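Tail spike protein gp49 (Pseudomonas phage LKA1, PDB 4RU4) serves as the trimeric tailspike of the phage and probably cleaves the O-specific polysaccharide of Pseudomonas as a lyase during virus entry. Local coordinates at residues V147-N152 against G304-R309; G160-Y165 against S374-G379; Y358-I363 against L384-L389; S437-R442 against V469-I474. All blocks are in the same frame, centred on the assembly; numbering follows the deposited sequence.

Contact 1 of 4, residues V147-N152 against G304-R309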
# COMPACT_ATOMS: atom_id res chain seq x y z
N VAL B 147 -19.69 -0.61 23.41
CA VAL B 147 -19.86 -1.40 22.17
C VAL B 147 -21.02 -2.36 22.30
O VAL B 147 -21.18 -3.02 23.33
CB VAL B 147 -18.55 -2.17 21.83
CG1 VAL B 147 -18.74 -3.12 20.64
CG2 VAL B 147 -17.43 -1.16 21.57
N PHE B 148 -21.85 -2.40 21.27
CA PHE B 148 -22.94 -3.37 21.25
C PHE B 148 -23.04 -4.05 19.90
O PHE B 148 -22.53 -3.54 18.90
CB PHE B 148 -24.27 -2.75 21.70
CG PHE B 148 -24.81 -1.65 20.79
CD1 PHE B 148 -25.64 -1.97 19.73
CD2 PHE B 148 -24.56 -0.31 21.06
CE1 PHE B 148 -26.18 -0.99 18.93
CE2 PHE B 148 -25.07 0.69 20.26
CZ PHE B 148 -25.89 0.35 19.19
N ILE B 149 -23.70 -5.20 19.91
CA ILE B 149 -23.94 -5.98 18.71
C ILE B 149 -25.43 -6.03 18.42
O ILE B 149 -26.24 -6.38 19.29
CB ILE B 149 -23.48 -7.44 18.90
CG1 ILE B 149 -21.97 -7.52 19.08
CG2 ILE B 149 -23.92 -8.30 17.69
CD1 ILE B 149 -21.49 -8.88 19.60
N ILE B 150 -25.80 -5.63 17.21
CA ILE B 150 -27.14 -5.92 16.70
C ILE B 150 -27.06 -7.31 16.07
O ILE B 150 -26.17 -7.56 15.26
CB ILE B 150 -27.50 -4.90 15.62
CG1 ILE B 150 -27.46 -3.48 16.21
CG2 ILE B 150 -28.86 -5.25 14.96
CD1 ILE B 150 -27.66 -2.35 15.18
N TYR B 151 -27.97 -8.21 16.45
CA TYR B 151 -27.91 -9.59 15.97
C TYR B 151 -29.26 -10.08 15.47
O TYR B 151 -30.27 -9.94 16.16
CB TYR B 151 -27.45 -10.51 17.10
CG TYR B 151 -27.55 -11.99 16.82
CD1 TYR B 151 -26.79 -12.58 15.80
CD2 TYR B 151 -28.34 -12.82 17.62
CE1 TYR B 151 -26.87 -13.93 15.54
CE2 TYR B 151 -28.41 -14.20 17.38
CZ TYR B 151 -27.68 -14.74 16.34
OH TYR B 151 -27.74 -16.08 16.09
N ASN B 152 -29.26 -10.67 14.29
CA ASN B 152 -30.45 -11.30 13.74
C ASN B 152 -30.33 -12.82 13.84
O ASN B 152 -29.54 -13.43 13.13
CB ASN B 152 -30.63 -10.88 12.28
CG ASN B 152 -31.95 -11.37 11.69
OD1 ASN B 152 -32.52 -12.34 12.17
ND2 ASN B 152 -32.43 -10.69 10.65
N GLY B 304 -24.94 -13.96 18.41
CA GLY B 304 -24.04 -12.88 18.03
C GLY B 304 -23.15 -13.19 16.85
O GLY B 304 -22.16 -12.48 16.62
N CYS B 305 -23.47 -14.23 16.08
CA CYS B 305 -22.60 -14.65 14.98
C CYS B 305 -22.77 -13.79 13.73
O CYS B 305 -23.19 -14.29 12.68
CB CYS B 305 -22.77 -16.15 14.65
SG CYS B 305 -24.47 -16.69 14.28
N VAL B 306 -22.37 -12.54 13.83
CA VAL B 306 -22.61 -11.54 12.79
C VAL B 306 -21.50 -11.53 11.75
O VAL B 306 -20.49 -12.22 11.94
CB VAL B 306 -22.77 -10.14 13.42
CG1 VAL B 306 -24.00 -10.16 14.34
CG2 VAL B 306 -21.49 -9.72 14.19
N PRO B 307 -21.70 -10.80 10.63
CA PRO B 307 -20.68 -10.80 9.58
C PRO B 307 -19.34 -10.20 10.03
O PRO B 307 -19.27 -9.39 10.95
CB PRO B 307 -21.30 -9.92 8.49
CG PRO B 307 -22.81 -10.15 8.67
CD PRO B 307 -22.93 -10.11 10.17
N VAL B 308 -18.29 -10.61 9.35
CA VAL B 308 -16.96 -10.18 9.68
C VAL B 308 -16.72 -8.90 8.88
O VAL B 308 -16.76 -8.95 7.64
CB VAL B 308 -15.96 -11.26 9.24
CG1 VAL B 308 -14.52 -10.74 9.40
CG2 VAL B 308 -16.20 -12.54 10.02
N ARG B 309 -16.44 -7.78 9.55
CA ARG B 309 -16.33 -6.50 8.83
C ARG B 309 -15.17 -5.63 9.26
O ARG B 309 -14.86 -5.57 10.44
CB ARG B 309 -17.62 -5.68 9.00
CG ARG B 309 -18.84 -6.31 8.30
CD ARG B 309 -19.92 -5.25 8.18
NE ARG B 309 -21.14 -5.69 7.48
CZ ARG B 309 -22.19 -6.26 8.07
NH1 ARG B 309 -22.19 -6.52 9.38
NH2 ARG B 309 -23.25 -6.57 7.34
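Y151 and G304 bring the two backbones closest, with their CA atoms 5.5 Å apart. The segment 147-152 lies on a strand. The segment 304-309 starts as a turn, and C305 is the centre of an inverse gamma turn closed by V306 N donating to G304 O at 2.8 Å. The two backbones form no beta pairing, so the contact is made by side chains of the strand resting on a turn. The ring of Y151 lies flat on G304. G304 N sits 3.3 Å above the ring plane, over its centre, and G304 CA makes a CH-pi contact at 3.9 Å from the centroid. At the backbone angles of G304 (phi 89°, psi 16°) a side chain would press on the preceding carbonyl oxygen, which suits a glycine. With Y151 CG anti to the backbone N (chi1 171°), the ring is set over G304. Further out, C305 SG lies obliquely beside the Y151 ring, 5.1 Å from its centroid, a sulfur-aromatic contact. V306 completes the patch. Its CG1 lies at the edge of the Y151 ring, 4.0 Å from Y151 CD1. The same methyl touches I149 CG2 at 3.8 Å and sits 3.5 Å from I150 O. I149 and Y151 both point toward the turn, while I150 points away from it. All six touching residues are buried. R166 gives Y151 OH a weak hydrogen bond. The strand 147-151 runs antiparallel between strands 168-177 and 197-202, and F170 of the former packs on both I149 and V306. The contact thus joins the Ig-like region to the pectin lyase-like region, just ahead of the short, weakly bonded strand 308-309.

Contact 2 of 4, residues G160-Y165 against S374-G379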
# COMPACT_ATOMS: atom_id res chain seq x y z
N GLY B 160 -27.34 -16.46 2.03
CA GLY B 160 -27.98 -17.75 1.92
C GLY B 160 -26.99 -18.89 1.73
O GLY B 160 -27.40 -20.05 1.74
N PHE B 161 -25.71 -18.58 1.53
CA PHE B 161 -24.74 -19.63 1.21
C PHE B 161 -24.54 -20.60 2.40
O PHE B 161 -24.26 -21.77 2.19
CB PHE B 161 -23.40 -19.04 0.74
CG PHE B 161 -23.40 -18.61 -0.72
CD1 PHE B 161 -23.21 -19.56 -1.73
CD2 PHE B 161 -23.56 -17.28 -1.08
CE1 PHE B 161 -23.19 -19.18 -3.07
CE2 PHE B 161 -23.53 -16.88 -2.45
CZ PHE B 161 -23.35 -17.85 -3.43
N ARG B 162 -24.67 -20.10 3.62
CA ARG B 162 -24.61 -20.95 4.82
C ARG B 162 -25.60 -20.48 5.84
O ARG B 162 -25.81 -19.29 5.99
CB ARG B 162 -23.21 -20.95 5.49
CG ARG B 162 -22.12 -21.47 4.56
CD ARG B 162 -20.95 -22.15 5.26
NE ARG B 162 -19.76 -22.12 4.41
CZ ARG B 162 -18.63 -22.81 4.66
NH1 ARG B 162 -18.54 -23.63 5.70
NH2 ARG B 162 -17.58 -22.67 3.85
N THR B 163 -26.18 -21.45 6.56
CA THR B 163 -27.05 -21.24 7.70
C THR B 163 -26.53 -20.20 8.69
O THR B 163 -27.26 -19.30 9.12
CB THR B 163 -27.18 -22.59 8.49
OG1 THR B 163 -27.74 -23.59 7.64
CG2 THR B 163 -28.03 -22.44 9.74
N SER B 164 -25.26 -20.36 9.05
CA SER B 164 -24.65 -19.58 10.11
C SER B 164 -24.28 -18.15 9.67
O SER B 164 -23.78 -17.36 10.48
CB SER B 164 -23.39 -20.29 10.62
OG SER B 164 -22.43 -20.38 9.56
N TYR B 165 -24.50 -17.82 8.40
CA TYR B 165 -24.17 -16.47 7.94
C TYR B 165 -25.32 -15.51 8.28
O TYR B 165 -26.10 -15.11 7.42
CB TYR B 165 -23.88 -16.45 6.42
CG TYR B 165 -22.61 -17.19 6.02
CD1 TYR B 165 -21.68 -17.62 6.96
CD2 TYR B 165 -22.35 -17.44 4.67
CE1 TYR B 165 -20.52 -18.30 6.58
CE2 TYR B 165 -21.20 -18.09 4.28
CZ TYR B 165 -20.30 -18.53 5.23
OH TYR B 165 -19.17 -19.18 4.78
N SER B 374 -12.95 -18.05 -6.12
CA SER B 374 -14.10 -17.44 -5.45
C SER B 374 -15.03 -18.50 -4.86
O SER B 374 -15.00 -19.64 -5.26
CB SER B 374 -14.88 -16.58 -6.45
OG SER B 374 -14.03 -15.66 -7.11
N ALA B 375 -15.86 -18.09 -3.91
CA ALA B 375 -16.95 -18.93 -3.40
C ALA B 375 -17.92 -18.01 -2.70
O ALA B 375 -17.51 -16.94 -2.23
CB ALA B 375 -16.43 -19.97 -2.40
N GLU B 376 -19.19 -18.40 -2.62
CA GLU B 376 -20.11 -17.75 -1.69
C GLU B 376 -20.16 -16.25 -1.92
O GLU B 376 -20.08 -15.44 -0.97
CB GLU B 376 -19.73 -18.10 -0.22
CG GLU B 376 -19.65 -19.62 0.04
CD GLU B 376 -19.47 -20.01 1.52
OE1 GLU B 376 -18.97 -19.19 2.33
OE2 GLU B 376 -19.81 -21.17 1.87
N ILE B 377 -20.27 -15.87 -3.19
CA ILE B 377 -20.32 -14.47 -3.59
C ILE B 377 -21.74 -13.93 -3.35
O ILE B 377 -22.68 -14.31 -4.05
CB ILE B 377 -19.89 -14.26 -5.07
CG1 ILE B 377 -18.40 -14.65 -5.24
CG2 ILE B 377 -20.14 -12.83 -5.52
CD1 ILE B 377 -17.41 -13.74 -4.47
N LEU B 378 -21.88 -13.05 -2.36
CA LEU B 378 -23.16 -12.40 -2.11
C LEU B 378 -23.42 -11.32 -3.18
O LEU B 378 -24.55 -11.14 -3.68
CB LEU B 378 -23.19 -11.75 -0.71
CG LEU B 378 -24.52 -11.11 -0.30
CD1 LEU B 378 -25.61 -12.17 -0.09
CD2 LEU B 378 -24.40 -10.23 0.95
N GLY B 379 -22.35 -10.64 -3.55
CA GLY B 379 -22.43 -9.49 -4.43
C GLY B 379 -21.53 -8.37 -3.95
O GLY B 379 -20.83 -8.48 -2.94
O HOH W 1 -22.08 -22.65 0.86
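F161 lies with one ring face on the backbone of E376, and this is the tight part of the contact. E376 CA sits over the ring centre at 3.3 Å from the centroid, almost on the ring normal, as a CH-pi contact. I377 O meets the rim of the same ring near its plane, 3.1 Å from F161 CE2. The E376 side chain passes the ring of F161 and runs the opposite way. Beyond CG it is extended (chi2 -172°), which carries its carboxylate on to R162 and Y165. Y165 OH donates to E376 OE1 in a very short bond of 2.5 Å, and G333 N also donates to this oxygen. The segment 160-165 is a loop of the Ig-like region with a type I turn from R162 to Y165. It docks on strand 372-377 of the parallel beta-helix, a fold in keeping with the pectin lyase-like family. The looser side is at R162, which is exposed. R162 NE forms a salt bridge to the syn lone pair of E376 OE2 at 2.7 Å, with the guanidinium and carboxylate planes 86° apart. R162 NH2 adds a weak bond to the same oxygen. R162 CB covers a face of the Y165 ring, 3.5 Å above its plane. A water donates both to E376 OE2 at 2.9 Å and to F161 O.

Contact 3 of 4, residues Y358-I363 against L384-L389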
# COMPACT_ATOMS: atom_id res chain seq x y z
N TYR B 358 -7.71 -7.34 -2.39
CA TYR B 358 -6.30 -7.63 -2.16
C TYR B 358 -5.53 -6.47 -2.76
O TYR B 358 -5.75 -6.13 -3.93
CB TYR B 358 -5.91 -8.96 -2.85
CG TYR B 358 -6.53 -10.13 -2.15
CD1 TYR B 358 -7.85 -10.48 -2.41
CD2 TYR B 358 -5.82 -10.85 -1.18
CE1 TYR B 358 -8.46 -11.56 -1.73
CE2 TYR B 358 -6.42 -11.90 -0.49
CZ TYR B 358 -7.74 -12.25 -0.77
OH TYR B 358 -8.35 -13.28 -0.09
N ARG B 359 -4.63 -5.85 -1.99
CA ARG B 359 -3.92 -4.66 -2.45
C ARG B 359 -2.43 -4.81 -2.26
O ARG B 359 -1.98 -5.02 -1.12
CB ARG B 359 -4.36 -3.42 -1.67
CG ARG B 359 -5.87 -3.19 -1.65
CD ARG B 359 -6.22 -1.99 -0.77
NE ARG B 359 -7.55 -1.47 -1.07
CZ ARG B 359 -8.61 -1.56 -0.26
NH1 ARG B 359 -8.51 -2.12 0.94
NH2 ARG B 359 -9.78 -1.05 -0.65
N HIS B 360 -1.67 -4.66 -3.34
CA HIS B 360 -0.20 -4.76 -3.23
C HIS B 360 0.23 -6.04 -2.53
O HIS B 360 1.18 -6.03 -1.74
CB HIS B 360 0.36 -3.51 -2.52
CG HIS B 360 0.45 -2.30 -3.41
ND1 HIS B 360 0.62 -1.02 -2.94
CD2 HIS B 360 0.41 -2.20 -4.77
CE1 HIS B 360 0.66 -0.17 -3.96
NE2 HIS B 360 0.56 -0.86 -5.08
N CYS B 361 -0.47 -7.14 -2.83
CA CYS B 361 -0.04 -8.47 -2.40
C CYS B 361 0.75 -9.19 -3.48
O CYS B 361 0.56 -8.97 -4.68
CB CYS B 361 -1.25 -9.34 -2.05
SG CYS B 361 -2.12 -8.71 -0.61
N THR B 362 1.63 -10.09 -3.04
CA THR B 362 2.26 -11.04 -3.96
C THR B 362 1.63 -12.39 -3.63
O THR B 362 1.64 -12.80 -2.46
CB THR B 362 3.80 -11.10 -3.74
OG1 THR B 362 4.31 -9.76 -3.81
CG2 THR B 362 4.49 -11.95 -4.80
N ILE B 363 1.09 -13.07 -4.64
CA ILE B 363 0.32 -14.30 -4.40
C ILE B 363 0.75 -15.37 -5.39
O ILE B 363 0.78 -15.12 -6.60
CB ILE B 363 -1.23 -14.05 -4.56
CG1 ILE B 363 -1.65 -12.72 -3.91
CG2 ILE B 363 -2.03 -15.25 -3.98
CD1 ILE B 363 -3.15 -12.34 -4.12
N LEU B 384 -8.64 -6.98 -7.20
CA LEU B 384 -7.20 -7.28 -7.10
C LEU B 384 -6.50 -6.01 -7.52
O LEU B 384 -6.42 -5.69 -8.71
CB LEU B 384 -6.78 -8.45 -8.02
CG LEU B 384 -7.41 -9.80 -7.74
CD1 LEU B 384 -6.84 -10.87 -8.67
CD2 LEU B 384 -7.19 -10.19 -6.29
N ASP B 385 -5.98 -5.28 -6.54
CA ASP B 385 -5.48 -3.95 -6.73
C ASP B 385 -3.95 -3.98 -6.78
O ASP B 385 -3.31 -4.10 -5.72
CB ASP B 385 -5.93 -3.14 -5.51
CG ASP B 385 -5.60 -1.68 -5.61
OD1 ASP B 385 -4.51 -1.28 -6.08
OD2 ASP B 385 -6.49 -0.89 -5.21
N GLN B 386 -3.38 -3.86 -7.98
CA GLN B 386 -1.93 -3.80 -8.18
C GLN B 386 -1.21 -4.97 -7.50
O GLN B 386 -0.19 -4.78 -6.81
CB GLN B 386 -1.34 -2.50 -7.62
CG GLN B 386 -2.04 -1.21 -8.05
CD GLN B 386 -1.89 -0.87 -9.53
OE1 GLN B 386 -2.81 -0.31 -10.14
NE2 GLN B 386 -0.73 -1.18 -10.10
N CYS B 387 -1.73 -6.18 -7.70
CA CYS B 387 -1.07 -7.35 -7.15
C CYS B 387 -0.07 -7.98 -8.11
O CYS B 387 -0.17 -7.85 -9.34
CB CYS B 387 -2.10 -8.40 -6.72
SG CYS B 387 -3.14 -7.83 -5.30
N THR B 388 0.90 -8.68 -7.53
CA THR B 388 1.86 -9.43 -8.31
C THR B 388 1.46 -10.90 -8.16
O THR B 388 1.42 -11.42 -7.04
CB THR B 388 3.27 -9.19 -7.76
OG1 THR B 388 3.61 -7.81 -7.95
CG2 THR B 388 4.29 -10.11 -8.46
N LEU B 389 1.11 -11.55 -9.27
CA LEU B 389 0.55 -12.90 -9.22
C LEU B 389 1.47 -13.86 -9.98
O LEU B 389 1.99 -13.52 -11.05
CB LEU B 389 -0.85 -12.93 -9.86
CG LEU B 389 -1.83 -11.86 -9.38
CD1 LEU B 389 -3.09 -11.93 -10.24
CD2 LEU B 389 -2.18 -12.07 -7.91
O HOH W 2 -8.62 0.03 -3.24
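Y358 and L384 lie side by side and point the same way, with Y358 CB 3.9 Å from L384 CD2. I363 and L389 repeat this on the same face, where I363 CD1 meets L389 CD2 at 3.9 Å. Between these pairs C387 SG touches Y358 CB and accepts a weak bond from C361 N. R359, D385, T362 and T388 point to the other face. There R359 and D385 cross obliquely, with R359 CG 3.9 Å from D385 CB. Their charged groups stay beyond salt-bridge range, and a water accepts from R359 NE at 2.8 Å and donates to D385 OD2. D385 OD1 bonds to H360 NE2 of the third subunit. R359 finds its salt bridge with E341. H360 runs alongside Q386, and H360 CD2 is 3.4 Å from Q386 CB, with the ring and amide planes 75° apart. Both reach across to D385 of the second subunit, which accepts from H360 NE2 and Q386 NE2. H360 rings of neighbouring subunits also meet edge to face. The parallel backbones are joined by D385 N to Y358 O at 2.8 Å, H360 N to D385 O, T388 N to C361 O and I363 N to T388 O. H360 and Q386 both have positive phi, 52° for each, where each chain turns between its two short strands. Such equivalent corners stacked in parallel register mark successive rungs of a beta-helix, here with the R359-D385 face and the H360-Q386 corner turned to the other subunits.

Contact 4 of 4, residues S437-R442 against V469-I474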
# COMPACT_ATOMS: atom_id res chain seq x y z
N SER B 437 -5.43 -23.46 -24.53
CA SER B 437 -6.83 -23.55 -24.06
C SER B 437 -7.08 -22.79 -22.73
O SER B 437 -8.21 -22.63 -22.31
CB SER B 437 -7.29 -25.02 -23.93
OG SER B 437 -7.22 -25.71 -25.17
N SER B 438 -6.02 -22.30 -22.10
CA SER B 438 -6.17 -21.67 -20.78
C SER B 438 -6.72 -20.25 -20.87
O SER B 438 -6.51 -19.56 -21.88
CB SER B 438 -4.83 -21.66 -20.03
OG SER B 438 -4.22 -22.95 -20.03
N TYR B 439 -7.39 -19.80 -19.80
CA TYR B 439 -7.96 -18.46 -19.73
C TYR B 439 -7.53 -17.79 -18.42
O TYR B 439 -7.37 -18.44 -17.38
CB TYR B 439 -9.50 -18.48 -19.84
CG TYR B 439 -10.12 -19.76 -19.30
CD1 TYR B 439 -10.41 -19.91 -17.95
CD2 TYR B 439 -10.41 -20.83 -20.16
CE1 TYR B 439 -10.95 -21.10 -17.46
CE2 TYR B 439 -10.97 -22.01 -19.67
CZ TYR B 439 -11.23 -22.13 -18.33
OH TYR B 439 -11.77 -23.30 -17.86
N LEU B 440 -7.31 -16.48 -18.47
CA LEU B 440 -6.82 -15.80 -17.26
C LEU B 440 -7.92 -15.69 -16.22
O LEU B 440 -7.68 -15.88 -15.03
CB LEU B 440 -6.25 -14.43 -17.60
CG LEU B 440 -5.08 -14.52 -18.59
CD1 LEU B 440 -4.55 -13.13 -18.85
CD2 LEU B 440 -3.98 -15.40 -17.98
N LEU B 441 -9.12 -15.37 -16.67
CA LEU B 441 -10.24 -15.26 -15.73
C LEU B 441 -11.44 -16.01 -16.29
O LEU B 441 -11.77 -15.90 -17.48
CB LEU B 441 -10.62 -13.79 -15.46
CG LEU B 441 -11.78 -13.54 -14.49
CD1 LEU B 441 -11.56 -12.23 -13.71
CD2 LEU B 441 -13.15 -13.53 -15.17
N ARG B 442 -12.11 -16.76 -15.43
CA ARG B 442 -13.36 -17.40 -15.81
C ARG B 442 -14.41 -16.97 -14.81
O ARG B 442 -14.14 -16.94 -13.60
CB ARG B 442 -13.23 -18.94 -15.75
CG ARG B 442 -14.52 -19.65 -16.29
CD ARG B 442 -14.35 -21.13 -16.49
NE ARG B 442 -15.53 -21.71 -17.13
CZ ARG B 442 -15.71 -23.01 -17.35
NH1 ARG B 442 -14.80 -23.88 -16.96
NH2 ARG B 442 -16.82 -23.43 -17.97
N VAL B 469 -8.27 -14.18 -22.54
CA VAL B 469 -8.24 -13.33 -21.35
C VAL B 469 -9.45 -13.71 -20.50
O VAL B 469 -9.28 -14.20 -19.39
CB VAL B 469 -8.23 -11.81 -21.69
CG1 VAL B 469 -8.17 -10.95 -20.41
CG2 VAL B 469 -7.05 -11.47 -22.61
N LEU B 470 -10.66 -13.52 -21.04
CA LEU B 470 -11.88 -13.83 -20.28
C LEU B 470 -12.63 -15.01 -20.88
O LEU B 470 -12.70 -15.16 -22.12
CB LEU B 470 -12.83 -12.63 -20.25
CG LEU B 470 -12.24 -11.30 -19.80
CD1 LEU B 470 -13.34 -10.25 -19.79
CD2 LEU B 470 -11.56 -11.42 -18.41
N GLN B 471 -13.22 -15.81 -20.00
CA GLN B 471 -14.09 -16.92 -20.36
C GLN B 471 -15.35 -16.73 -19.51
O GLN B 471 -15.31 -16.90 -18.29
CB GLN B 471 -13.40 -18.24 -20.04
CG GLN B 471 -14.31 -19.45 -20.12
CD GLN B 471 -14.50 -19.91 -21.55
OE1 GLN B 471 -13.58 -19.84 -22.36
NE2 GLN B 471 -15.70 -20.36 -21.86
N LEU B 472 -16.44 -16.30 -20.15
CA LEU B 472 -17.66 -15.91 -19.43
C LEU B 472 -18.81 -16.82 -19.84
O LEU B 472 -19.31 -16.73 -20.97
CB LEU B 472 -18.01 -14.43 -19.69
CG LEU B 472 -16.84 -13.45 -19.43
CD1 LEU B 472 -17.16 -12.03 -19.88
CD2 LEU B 472 -16.40 -13.46 -17.94
N ASP B 473 -19.25 -17.67 -18.92
CA ASP B 473 -20.15 -18.78 -19.26
C ASP B 473 -21.42 -18.71 -18.45
O ASP B 473 -21.47 -18.07 -17.39
CB ASP B 473 -19.50 -20.11 -18.88
CG ASP B 473 -18.35 -20.44 -19.75
OD1 ASP B 473 -18.49 -20.28 -20.98
OD2 ASP B 473 -17.30 -20.84 -19.21
N ILE B 474 -22.44 -19.39 -18.96
CA ILE B 474 -23.69 -19.52 -18.24
C ILE B 474 -24.17 -20.97 -18.24
O ILE B 474 -24.51 -21.52 -19.29
CB ILE B 474 -24.77 -18.63 -18.86
CG1 ILE B 474 -24.27 -17.17 -18.90
CG2 ILE B 474 -26.08 -18.80 -18.06
CD1 ILE B 474 -25.23 -16.18 -19.51
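L441 pairs with L470 and R442 with Q471 in parallel register, just after each chain turns a corner at L440 and V469. L441 N donates to V469 O at 3.0 Å, and Q471 N donates to L441 O at 2.9 Å. On one face L441 CB meets L470 CD2 at 3.9 Å, and L472 CD2 also approaches L441. The other face carries the polar groups. R442 and Q471 lie side by side and point the same way, with R442 CG 3.8 Å from Q471 CG. With CG anti to the backbone N (chi1 -175°) and the chain extended to NE, R442 runs along Q471 to reach D473. The guanidinium meets D473 side-on. R442 NE and NH2 each lie 2.9 Å from D473 OD2, and the guanidinium and carboxylate planes are 81° apart. NE approaches nearly along the C-O axis, while NH2 comes from above the carboxylate plane. Q471 bends at chi2 (80°), and its NE2 donates to D473 OD1 at 2.9 Å and to OD2, using the syn lone pair of each. Q471 OE1 is taken by K468, and R442 NH1 by N399 O. Y439 covers the start of the contact, with Q471 CB over one ring face, 4.0 Å from the centroid. Both strands belong to the parallel sheet that runs along one side of the beta-helix. D473 OD2 thus accepts three N-H donors, from R442 and Q471. These bonds fix the rotation of the carboxylate, and the positive charge beside it would probably favour its ionised form.

Contacts 1 and 2 both dock the Ig-like region on the beta-helix. Their centres are 16 Å apart and they touch, with C305 SG 3.9 Å from S164 O. Contacts 3 and 4 each join neighbouring rungs of the beta-helix, with centres 20 Å apart. Contact 3 is the one that meets the other subunits. Strand 372-377 follows strand 362-364 and precedes strand 380-385, so segment 374-379 of contact 2 falls between the two segments of contact 3, while 160-165 comes well before both. Contacts 2 and 4 reach the same parallel sheet, and their nearest atoms are about 7 Å apart. The calcium ion bound by G368 and D394 lies about 10 Å from the Y439 side chain of contact 4.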